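Long-range contacts in formate dehydrogenase subunit beta (PDB 1H0H), which carries electrons through three [4Fe-4S] clusters as the beta chain of a formate dehydrogenase that reversibly oxidises formate to carbon dioxide: residues S1-T12 with T158-M169; T83-I92 with K106-V116. All coordinates share one frame; numbering follows the deposited sequence.

Interaction 1. Residues S1-T12 with T158-M169; sequences SKGFFVDTTRCT and TGAMNFGDLSEM. With SF4 (iron/sulfur cluster), chain L.
Strand 2-7 pairs antiparallel with strand 161-163, the short axes crossing at 162° and coming within 4.6 Å, and the ladder runs from K2 opposite D165 to V6 opposite M161. On one face F163 turns the edge of its ring to the face of F4: CD1 of F163 stands 3.8 Å from F4 CZ, with the planes at 73°. With F163 CG anti to its N (chi1 172°), the ring leans across to strand 2-7, where its CZ also meets K2 CG at 3.6 Å. Farther along that face M161 folds its thioether beside V6, SD to CG1 3.7 Å. This ladder forms one margin of a mixed four-stranded sheet within this chain, and the face bearing F4 and M161 looks onto the clusters. At the end of the ladder where strand 2-7 leaves and strand 161-163 begins, C11 SG, in a ferredoxin-type cluster site, ligates iron FE3 at 2.2 Å, while A160 CB rests near the same cluster. There R10 NE donates to T158 O at 2.6 Å, almost straight and in the guanidinium plane, and T158 OG1 returns a bond to R10 O. On the other face N162 ND2 reaches F5 O, 3.1 Å away and in its own amide plane.

Interaction 2. Residues T83-I92 with K106-V116; sequences TADMEDESAI and KTKDLEDYESV
Within the dicluster ferredoxin domain, the end of helix 79-84 and the turn after it pack against the loop that leads into helix 113-119, and E87 joins the two through its carboxylate. OE1 of E87 accepts from D112 N at 3.0 Å, approached on the syn side and only 15° out of the carboxylate plane. Its other oxygen, OE2, is directed at E111 N, though the modelled separation is too short for its length to be trusted. With the chain extended beyond CG (chi2 -179°), the acid spans the gap, sets OE1 against the D112 amide and brings OE2 to the E111 amide, in a geometry that is doubtful in detail. A water donates to E87 OE1 and to D112 O, tying the same oxygen to a further backbone group. The amide donors probably favour a charged E87 carboxylate.

Next to this polar edge L110 makes the apolar centre: its CD2 methyl lies 4.0 Å from A91 CB and also touches CB of E87. A84 CB packs on V116 CG2, and I92 meets V116 tip to tip, CD1 to CG1 4.0 Å; strand 101-103 and M134 complete this core. At the far end K106 lays its CE against S90 OG at 3.3 Å. D88 OD1 accepts from S90 N, an Asx turn, and also from S90 OG, inside the type I turn from D88 to A91. D112, at the N-cap of helix 113-119, accepts a weak bond from S115 N on OD1 and a shorter one from S115 OG on OD2, an arrangement typical of a helix start.

Overall arrangement
The two interactions illustrate how a chain can close loops within loops. Interaction 1 joins the N-terminal strand 2-7 to strand 161-163 and the start of helix 166-180, and interaction 2, between residues 83-92 and 106-116, is nested inside the long excursion it closes. Their centres lie about 30 Å apart, on opposite sides of the chain's centre, and their nearest atoms are about 15 Å apart, so they do not touch. Each borders a different part of the cluster array: interaction 1 supplies C11 to cluster 1 and places F4 against another cluster, whereas V116 of interaction 2 lies near C80, a ligand of cluster 3.

Interaction 1. Residues S1-T12 with T158-M169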
loop_
_atom_site.group_PDB
_atom_site.type_symbol
_atom_site.label_atom_id
_atom_site.label_comp_id
_atom_site.label_asym_id
_atom_site.label_seq_id
_atom_site.Cartn_x
_atom_site.Cartn_y
_atom_site.Cartn_z
ATOM N N SER B 1 -42.261 -7.991 -1.882
ATOM C CA SER B 1 -41.434 -8.523 -0.770
ATOM C C SER B 1 -39.999 -8.711 -1.257
ATOM O O SER B 1 -39.751 -8.929 -2.460
ATOM C CB SER B 1 -42.001 -9.826 -0.247
ATOM O OG SER B 1 -42.027 -10.827 -1.261
ATOM N N LYS B 2 -39.073 -8.653 -0.306
ATOM C CA LYS B 2 -37.656 -8.638 -0.589
ATOM C C LYS B 2 -36.928 -9.950 -0.387
ATOM O O LYS B 2 -37.441 -10.887 0.207
ATOM C CB LYS B 2 -36.968 -7.539 0.241
ATOM C CG LYS B 2 -37.618 -6.178 0.072
ATOM C CD LYS B 2 -37.452 -5.625 -1.345
ATOM C CE LYS B 2 -37.796 -4.134 -1.330
ATOM N NZ LYS B 2 -37.881 -3.523 -2.681
ATOM N N GLY B 3 -35.715 -9.992 -0.931
ATOM C CA GLY B 3 -34.860 -11.145 -0.808
ATOM C C GLY B 3 -33.408 -10.761 -0.979
ATOM O O GLY B 3 -33.087 -9.609 -1.280
ATOM N N PHE B 4 -32.547 -11.750 -0.796
ATOM C CA PHE B 4 -31.113 -11.607 -0.929
ATOM C C PHE B 4 -30.638 -12.810 -1.707
ATOM O O PHE B 4 -31.199 -13.917 -1.599
ATOM C CB PHE B 4 -30.407 -11.729 0.443
ATOM C CG PHE B 4 -30.659 -10.603 1.433
ATOM C CD1 PHE B 4 -31.880 -10.470 2.070
ATOM C CD2 PHE B 4 -29.615 -9.729 1.800
ATOM C CE1 PHE B 4 -32.080 -9.441 3.036
ATOM C CE2 PHE B 4 -29.809 -8.717 2.748
ATOM C CZ PHE B 4 -31.060 -8.572 3.368
ATOM N N PHE B 5 -29.586 -12.617 -2.483
ATOM C CA PHE B 5 -28.878 -13.737 -3.052
ATOM C C PHE B 5 -27.434 -13.592 -2.558
ATOM O O PHE B 5 -26.793 -12.586 -2.821
ATOM C CB PHE B 5 -28.910 -13.758 -4.576
ATOM C CG PHE B 5 -27.939 -14.749 -5.178
ATOM C CD1 PHE B 5 -27.870 -16.050 -4.699
ATOM C CD2 PHE B 5 -27.070 -14.368 -6.185
ATOM C CE1 PHE B 5 -26.968 -16.981 -5.247
ATOM C CE2 PHE B 5 -26.159 -15.281 -6.728
ATOM C CZ PHE B 5 -26.121 -16.598 -6.251
ATOM N N VAL B 6 -26.948 -14.583 -1.821
ATOM C CA VAL B 6 -25.568 -14.555 -1.347
ATOM C C VAL B 6 -24.741 -15.583 -2.118
ATOM O O VAL B 6 -24.927 -16.793 -1.971
ATOM C CB VAL B 6 -25.499 -14.849 0.159
ATOM C CG1 VAL B 6 -24.084 -14.640 0.679
ATOM C CG2 VAL B 6 -26.521 -13.990 0.944
ATOM N N ASP B 7 -23.841 -15.107 -2.967
ATOM C CA ASP B 7 -23.031 -16.005 -3.765
ATOM C C ASP B 7 -21.712 -16.210 -3.039
ATOM O O ASP B 7 -20.811 -15.389 -3.188
ATOM C CB ASP B 7 -22.811 -15.394 -5.150
ATOM C CG ASP B 7 -22.034 -16.286 -6.072
ATOM O OD1 ASP B 7 -21.557 -17.352 -5.634
ATOM O OD2 ASP B 7 -21.840 -15.990 -7.268
ATOM N N THR B 8 -21.600 -17.278 -2.237
ATOM C CA THR B 8 -20.361 -17.529 -1.484
ATOM C C THR B 8 -19.155 -17.733 -2.389
ATOM O O THR B 8 -18.006 -17.544 -1.959
ATOM C CB THR B 8 -20.485 -18.737 -0.523
ATOM O OG1 THR B 8 -20.641 -19.943 -1.284
ATOM C CG2 THR B 8 -21.743 -18.638 0.346
ATOM N N THR B 9 -19.378 -18.061 -3.655
ATOM C CA THR B 9 -18.225 -18.270 -4.517
ATOM C C THR B 9 -17.510 -16.947 -4.822
ATOM O O THR B 9 -16.412 -16.957 -5.350
ATOM C CB THR B 9 -18.568 -18.987 -5.843
ATOM O OG1 THR B 9 -19.303 -18.107 -6.727
ATOM C CG2 THR B 9 -19.469 -20.186 -5.608
ATOM N N ARG B 10 -18.151 -15.822 -4.522
ATOM C CA ARG B 10 -17.510 -14.529 -4.752
ATOM C C ARG B 10 -17.006 -13.848 -3.473
ATOM O O ARG B 10 -16.397 -12.783 -3.554
ATOM C CB ARG B 10 -18.451 -13.565 -5.486
ATOM C CG ARG B 10 -18.952 -14.068 -6.823
ATOM C CD ARG B 10 -19.825 -13.069 -7.537
ATOM N NE ARG B 10 -19.081 -11.894 -7.973
ATOM C CZ ARG B 10 -18.568 -11.789 -9.193
ATOM N NH1 ARG B 10 -18.731 -12.804 -10.033
ATOM N NH2 ARG B 10 -17.900 -10.688 -9.576
ATOM N N CYS B 11 -17.239 -14.443 -2.312
ATOM C CA CYS B 11 -16.846 -13.821 -1.035
ATOM C C CYS B 11 -15.356 -13.985 -0.754
ATOM O O CYS B 11 -14.806 -15.075 -0.851
ATOM C CB CYS B 11 -17.684 -14.437 0.108
ATOM S SG CYS B 11 -17.269 -13.923 1.794
ATOM N N THR B 12 -14.693 -12.904 -0.389
ATOM C CA THR B 12 -13.280 -12.980 -0.070
ATOM C C THR B 12 -13.058 -12.947 1.434
ATOM O O THR B 12 -11.920 -12.879 1.887
ATOM C CB THR B 12 -12.530 -11.822 -0.720
ATOM O OG1 THR B 12 -13.216 -10.606 -0.403
ATOM C CG2 THR B 12 -12.571 -11.933 -2.238
ATOM N N THR B 158 -17.419 -7.602 -3.760
ATOM C CA THR B 158 -17.354 -8.543 -4.899
ATOM C C THR B 158 -18.664 -8.966 -5.498
ATOM O O THR B 158 -18.692 -9.825 -6.365
ATOM C CB THR B 158 -16.700 -9.801 -4.442
ATOM O OG1 THR B 158 -17.420 -10.273 -3.295
ATOM C CG2 THR B 158 -15.300 -9.489 -3.895
ATOM N N GLY B 159 -19.750 -8.394 -5.027
ATOM C CA GLY B 159 -21.036 -8.789 -5.550
ATOM C C GLY B 159 -21.467 -10.110 -4.952
ATOM O O GLY B 159 -22.360 -10.749 -5.483
ATOM N N ALA B 160 -20.810 -10.550 -3.886
ATOM C CA ALA B 160 -21.277 -11.759 -3.203
ATOM C C ALA B 160 -22.668 -11.494 -2.600
ATOM O O ALA B 160 -23.563 -12.349 -2.656
ATOM C CB ALA B 160 -20.310 -12.171 -2.142
ATOM N N MET B 161 -22.850 -10.313 -2.021
ATOM C CA MET B 161 -24.141 -9.949 -1.422
ATOM C C MET B 161 -24.965 -9.217 -2.450
ATOM O O MET B 161 -24.467 -8.309 -3.111
ATOM C CB MET B 161 -23.973 -9.034 -0.199
ATOM C CG MET B 161 -23.299 -9.652 1.013
ATOM S SD MET B 161 -24.230 -11.044 1.701
ATOM C CE MET B 161 -25.836 -10.224 2.169
ATOM N N ASN B 162 -26.230 -9.610 -2.582
ATOM C CA ASN B 162 -27.164 -8.944 -3.482
ATOM C C ASN B 162 -28.499 -8.845 -2.790
ATOM O O ASN B 162 -28.861 -9.731 -2.038
ATOM C CB ASN B 162 -27.328 -9.747 -4.763
ATOM C CG ASN B 162 -26.014 -9.982 -5.459
ATOM O OD1 ASN B 162 -25.641 -9.207 -6.329
ATOM N ND2 ASN B 162 -25.299 -11.051 -5.082
ATOM N N PHE B 163 -29.253 -7.797 -3.090
ATOM C CA PHE B 163 -30.550 -7.558 -2.473
ATOM C C PHE B 163 -31.535 -7.007 -3.483
ATOM O O PHE B 163 -31.165 -6.236 -4.389
ATOM C CB PHE B 163 -30.404 -6.558 -1.320
ATOM C CG PHE B 163 -31.712 -6.097 -0.729
ATOM C CD1 PHE B 163 -32.308 -6.797 0.306
ATOM C CD2 PHE B 163 -32.336 -4.946 -1.189
ATOM C CE1 PHE B 163 -33.507 -6.371 0.862
ATOM C CE2 PHE B 163 -33.530 -4.522 -0.634
ATOM C CZ PHE B 163 -34.109 -5.228 0.395
ATOM N N GLY B 164 -32.798 -7.397 -3.351
ATOM C CA GLY B 164 -33.837 -6.841 -4.203
ATOM C C GLY B 164 -35.190 -7.497 -3.956
ATOM O O GLY B 164 -35.450 -8.041 -2.900
ATOM N N ASP B 165 -36.081 -7.418 -4.936
ATOM C CA ASP B 165 -37.359 -8.107 -4.823
ATOM C C ASP B 165 -37.054 -9.592 -4.826
ATOM O O ASP B 165 -36.123 -10.044 -5.493
ATOM C CB ASP B 165 -38.282 -7.722 -5.960
ATOM C CG ASP B 165 -38.684 -6.278 -5.885
ATOM O OD1 ASP B 165 -38.664 -5.723 -4.765
ATOM O OD2 ASP B 165 -39.018 -5.611 -6.880
ATOM N N LEU B 166 -37.825 -10.340 -4.058
ATOM C CA LEU B 166 -37.612 -11.773 -3.923
ATOM C C LEU B 166 -37.507 -12.534 -5.237
ATOM O O LEU B 166 -36.580 -13.318 -5.431
ATOM C CB LEU B 166 -38.716 -12.403 -3.066
ATOM C CG LEU B 166 -38.477 -13.879 -2.751
ATOM C CD1 LEU B 166 -37.134 -14.061 -2.008
ATOM C CD2 LEU B 166 -39.629 -14.450 -1.927
ATOM N N SER B 167 -38.468 -12.323 -6.121
ATOM C CA SER B 167 -38.466 -12.972 -7.427
ATOM C C SER B 167 -37.141 -12.765 -8.171
ATOM O O SER B 167 -36.573 -13.711 -8.708
ATOM C CB SER B 167 -39.616 -12.443 -8.283
ATOM O OG SER B 167 -40.874 -12.851 -7.771
ATOM N N GLU B 168 -36.657 -11.525 -8.207
ATOM C CA GLU B 168 -35.410 -11.200 -8.917
ATOM C C GLU B 168 -34.226 -11.934 -8.316
ATOM O O GLU B 168 -33.353 -12.419 -9.041
ATOM C CB GLU B 168 -35.140 -9.697 -8.875
ATOM C CG GLU B 168 -35.968 -8.925 -9.881
ATOM C CD GLU B 168 -36.098 -7.447 -9.549
ATOM O OE1 GLU B 168 -35.173 -6.896 -8.870
ATOM O OE2 GLU B 168 -37.142 -6.855 -9.962
ATOM N N MET B 169 -34.216 -12.014 -6.989
ATOM C CA MET B 169 -33.154 -12.703 -6.256
ATOM C C MET B 169 -33.226 -14.223 -6.467
ATOM O O MET B 169 -32.194 -14.897 -6.632
ATOM C CB MET B 169 -33.242 -12.353 -4.786
ATOM C CG MET B 169 -32.857 -10.906 -4.477
ATOM S SD MET B 169 -31.175 -10.428 -5.055
ATOM C CE MET B 169 -31.619 -9.468 -6.500
HETATM FE FE1 SF4 L . -18.936 -9.487 0.646
HETATM FE FE2 SF4 L . -19.066 -9.969 3.373
HETATM FE FE3 SF4 L . -17.788 -11.772 1.723
HETATM FE FE4 SF4 L . -16.667 -9.208 2.169
HETATM S S1 SF4 L . -16.968 -10.845 3.694
HETATM S S2 SF4 L . -16.856 -10.373 0.144
HETATM S S3 SF4 L . -18.627 -7.996 2.402
HETATM S S4 SF4 L . -20.080 -11.179 1.721
#

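Interaction 2. Residues T83-I92 with K106-V116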
loop_
_atom_site.group_PDB
_atom_site.type_symbol
_atom_site.label_atom_id
_atom_site.label_comp_id
_atom_site.label_asym_id
_atom_site.label_seq_id
_atom_site.Cartn_x
_atom_site.Cartn_y
_atom_site.Cartn_z
ATOM N N THR B 83 -43.731 -19.946 16.835
ATOM C CA THR B 83 -43.585 -20.403 18.218
ATOM C C THR B 83 -43.869 -19.276 19.196
ATOM O O THR B 83 -44.645 -19.411 20.132
ATOM C CB THR B 83 -42.149 -20.880 18.417
ATOM O OG1 THR B 83 -41.957 -22.078 17.648
ATOM C CG2 THR B 83 -41.902 -21.293 19.862
ATOM N N ALA B 84 -43.228 -18.148 18.951
ATOM C CA ALA B 84 -43.401 -16.983 19.802
ATOM C C ALA B 84 -44.842 -16.512 19.848
ATOM O O ALA B 84 -45.295 -16.060 20.897
ATOM C CB ALA B 84 -42.467 -15.854 19.335
ATOM N N ASP B 85 -45.552 -16.630 18.717
ATOM C CA ASP B 85 -46.963 -16.242 18.583
ATOM C C ASP B 85 -47.897 -16.989 19.570
ATOM O O ASP B 85 -48.982 -16.518 19.917
ATOM C CB ASP B 85 -47.440 -16.485 17.154
ATOM C CG ASP B 85 -47.055 -15.373 16.194
ATOM O OD1 ASP B 85 -46.495 -14.347 16.624
ATOM O OD2 ASP B 85 -47.307 -15.440 14.967
ATOM N N MET B 86 -47.484 -18.163 20.022
ATOM C CA MET B 86 -48.292 -18.896 20.997
ATOM C C MET B 86 -48.325 -18.184 22.333
ATOM O O MET B 86 -49.165 -18.483 23.170
ATOM C CB MET B 86 -47.723 -20.281 21.222
ATOM C CG MET B 86 -47.630 -21.048 19.978
ATOM S SD MET B 86 -49.245 -21.495 19.398
ATOM C CE MET B 86 -48.628 -22.652 18.300
ATOM N N GLU B 87 -47.374 -17.278 22.530
ATOM C CA GLU B 87 -47.270 -16.503 23.755
ATOM C C GLU B 87 -47.666 -15.026 23.544
ATOM O O GLU B 87 -48.436 -14.456 24.309
ATOM C CB GLU B 87 -45.829 -16.567 24.256
ATOM C CG GLU B 87 -45.765 -16.512 25.755
ATOM C CD GLU B 87 -44.374 -16.541 26.337
ATOM O OE1 GLU B 87 -43.502 -17.354 25.911
ATOM O OE2 GLU B 87 -44.181 -15.745 27.271
ATOM N N ASP B 88 -47.129 -14.428 22.490
ATOM C CA ASP B 88 -47.288 -12.998 22.225
ATOM C C ASP B 88 -47.028 -12.731 20.746
ATOM O O ASP B 88 -45.910 -12.863 20.284
ATOM C CB ASP B 88 -46.299 -12.226 23.099
ATOM C CG ASP B 88 -46.359 -10.738 22.890
ATOM O OD1 ASP B 88 -47.121 -10.261 22.013
ATOM O OD2 ASP B 88 -45.639 -9.961 23.556
ATOM N N GLU B 89 -48.073 -12.373 20.009
ATOM C CA GLU B 89 -47.934 -12.152 18.575
ATOM C C GLU B 89 -47.195 -10.856 18.244
ATOM O O GLU B 89 -46.797 -10.631 17.095
ATOM C CB GLU B 89 -49.298 -12.203 17.879
ATOM C CG GLU B 89 -50.072 -13.491 18.127
ATOM C CD GLU B 89 -51.302 -13.623 17.241
ATOM O OE1 GLU B 89 -52.128 -12.685 17.216
ATOM O OE2 GLU B 89 -51.458 -14.671 16.576
ATOM N N SER B 90 -46.962 -10.023 19.253
ATOM C CA SER B 90 -46.257 -8.765 19.016
ATOM C C SER B 90 -44.755 -8.849 19.305
ATOM O O SER B 90 -44.014 -7.889 19.084
ATOM C CB SER B 90 -46.889 -7.653 19.855
ATOM O OG SER B 90 -46.523 -7.815 21.218
ATOM N N ALA B 91 -44.296 -9.996 19.792
ATOM C CA ALA B 91 -42.878 -10.177 20.102
ATOM C C ALA B 91 -41.991 -10.141 18.856
ATOM O O ALA B 91 -40.970 -9.476 18.836
ATOM C CB ALA B 91 -42.667 -11.493 20.840
ATOM N N ILE B 92 -42.377 -10.912 17.840
ATOM C CA ILE B 92 -41.659 -10.961 16.577
ATOM C C ILE B 92 -42.619 -10.481 15.501
ATOM O O ILE B 92 -43.676 -11.064 15.333
ATOM C CB ILE B 92 -41.193 -12.408 16.279
ATOM C CG1 ILE B 92 -40.187 -12.871 17.343
ATOM C CG2 ILE B 92 -40.636 -12.509 14.871
ATOM C CD1 ILE B 92 -39.926 -14.339 17.348
ATOM N N LYS B 106 -39.885 -6.550 22.643
ATOM C CA LYS B 106 -40.978 -7.245 23.295
ATOM C C LYS B 106 -40.614 -8.698 23.580
ATOM O O LYS B 106 -41.280 -9.361 24.378
ATOM C CB LYS B 106 -42.278 -7.165 22.486
ATOM C CG LYS B 106 -42.930 -5.788 22.455
ATOM C CD LYS B 106 -44.148 -5.718 23.351
ATOM C CE LYS B 106 -45.358 -5.104 22.613
ATOM N NZ LYS B 106 -44.969 -4.079 21.593
ATOM N N THR B 107 -39.573 -9.208 22.928
ATOM C CA THR B 107 -39.128 -10.562 23.237
ATOM C C THR B 107 -38.732 -10.716 24.696
ATOM O O THR B 107 -38.754 -11.822 25.225
ATOM C CB THR B 107 -37.956 -11.021 22.347
ATOM O OG1 THR B 107 -36.951 -9.999 22.290
ATOM C CG2 THR B 107 -38.406 -11.213 20.925
ATOM N N LYS B 108 -38.364 -9.617 25.340
ATOM C CA LYS B 108 -37.984 -9.647 26.748
ATOM C C LYS B 108 -39.069 -10.265 27.648
ATOM O O LYS B 108 -38.760 -10.870 28.689
ATOM C CB LYS B 108 -37.686 -8.215 27.214
ATOM C CG LYS B 108 -36.998 -8.119 28.564
ATOM C CD LYS B 108 -36.647 -6.677 28.935
ATOM C CE LYS B 108 -36.447 -6.546 30.451
ATOM N NZ LYS B 108 -35.212 -5.777 30.794
ATOM N N ASP B 109 -40.330 -10.102 27.250
ATOM C CA ASP B 109 -41.468 -10.589 28.035
ATOM C C ASP B 109 -41.882 -12.008 27.711
ATOM O O ASP B 109 -42.864 -12.496 28.265
ATOM C CB ASP B 109 -42.729 -9.733 27.818
ATOM C CG ASP B 109 -42.523 -8.270 28.117
ATOM O OD1 ASP B 109 -41.692 -7.940 28.987
ATOM O OD2 ASP B 109 -43.186 -7.381 27.526
ATOM N N LEU B 110 -41.212 -12.650 26.771
ATOM C CA LEU B 110 -41.521 -14.041 26.488
ATOM C C LEU B 110 -41.118 -14.895 27.697
ATOM O O LEU B 110 -40.017 -14.759 28.236
ATOM C CB LEU B 110 -40.774 -14.513 25.241
ATOM C CG LEU B 110 -41.234 -13.862 23.941
ATOM C CD1 LEU B 110 -40.304 -14.240 22.789
ATOM C CD2 LEU B 110 -42.673 -14.263 23.658
ATOM N N GLU B 111 -42.009 -15.756 28.149
ATOM C CA GLU B 111 -41.608 -16.655 29.218
ATOM C C GLU B 111 -40.772 -17.813 28.646
ATOM O O GLU B 111 -39.855 -18.295 29.308
ATOM C CB GLU B 111 -42.798 -17.149 30.046
ATOM C CG GLU B 111 -43.720 -18.133 29.355
ATOM C CD GLU B 111 -44.870 -18.590 30.247
ATOM O OE1 GLU B 111 -45.398 -17.766 31.032
ATOM O OE2 GLU B 111 -45.255 -19.779 30.164
ATOM N N ASP B 112 -41.066 -18.226 27.411
ATOM C CA ASP B 112 -40.372 -19.366 26.829
ATOM C C ASP B 112 -39.479 -19.005 25.644
ATOM O O ASP B 112 -39.792 -19.254 24.483
ATOM C CB ASP B 112 -41.366 -20.454 26.439
ATOM C CG ASP B 112 -40.680 -21.726 25.968
ATOM O OD1 ASP B 112 -39.443 -21.845 26.145
ATOM O OD2 ASP B 112 -41.318 -22.663 25.423
ATOM N N TYR B 113 -38.333 -18.437 25.927
ATOM C CA TYR B 113 -37.473 -18.084 24.821
ATOM C C TYR B 113 -36.746 -19.288 24.209
ATOM O O TYR B 113 -36.395 -19.254 23.040
ATOM C CB TYR B 113 -36.445 -17.055 25.255
ATOM C CG TYR B 113 -35.344 -17.659 26.083
ATOM C CD1 TYR B 113 -34.265 -18.260 25.477
ATOM C CD2 TYR B 113 -35.392 -17.631 27.471
ATOM C CE1 TYR B 113 -33.251 -18.806 26.216
ATOM C CE2 TYR B 113 -34.371 -18.178 28.223
ATOM C CZ TYR B 113 -33.312 -18.766 27.581
ATOM O OH TYR B 113 -32.267 -19.325 28.288
ATOM N N GLU B 114 -36.498 -20.334 24.991
ATOM C CA GLU B 114 -35.712 -21.442 24.477
ATOM C C GLU B 114 -36.367 -22.094 23.276
ATOM O O GLU B 114 -35.680 -22.501 22.328
ATOM C CB GLU B 114 -35.446 -22.490 25.548
ATOM C CG GLU B 114 -34.574 -22.001 26.678
ATOM C CD GLU B 114 -34.418 -23.065 27.735
ATOM O OE1 GLU B 114 -33.754 -24.074 27.429
ATOM O OE2 GLU B 114 -35.002 -22.928 28.839
ATOM N N SER B 115 -37.692 -22.181 23.324
ATOM C CA SER B 115 -38.451 -22.833 22.280
ATOM C C SER B 115 -38.358 -22.021 21.005
ATOM O O SER B 115 -38.323 -22.589 19.915
ATOM C CB SER B 115 -39.917 -22.995 22.689
ATOM O OG SER B 115 -40.078 -24.057 23.632
ATOM N N VAL B 116 -38.291 -20.697 21.152
ATOM C CA VAL B 116 -38.172 -19.790 20.003
ATOM C C VAL B 116 -36.821 -20.061 19.323
ATOM O O VAL B 116 -36.764 -20.257 18.111
ATOM C CB VAL B 116 -38.291 -18.308 20.447
ATOM C CG1 VAL B 116 -38.031 -17.318 19.283
ATOM C CG2 VAL B 116 -39.655 -18.061 21.042
HETATM O O HOH W 1 -42.437 -18.657 23.314
HETATM O O HOH W 2 -45.211 -19.909 27.273
HETATM O O HOH W 3 -44.273 -5.298 18.499
#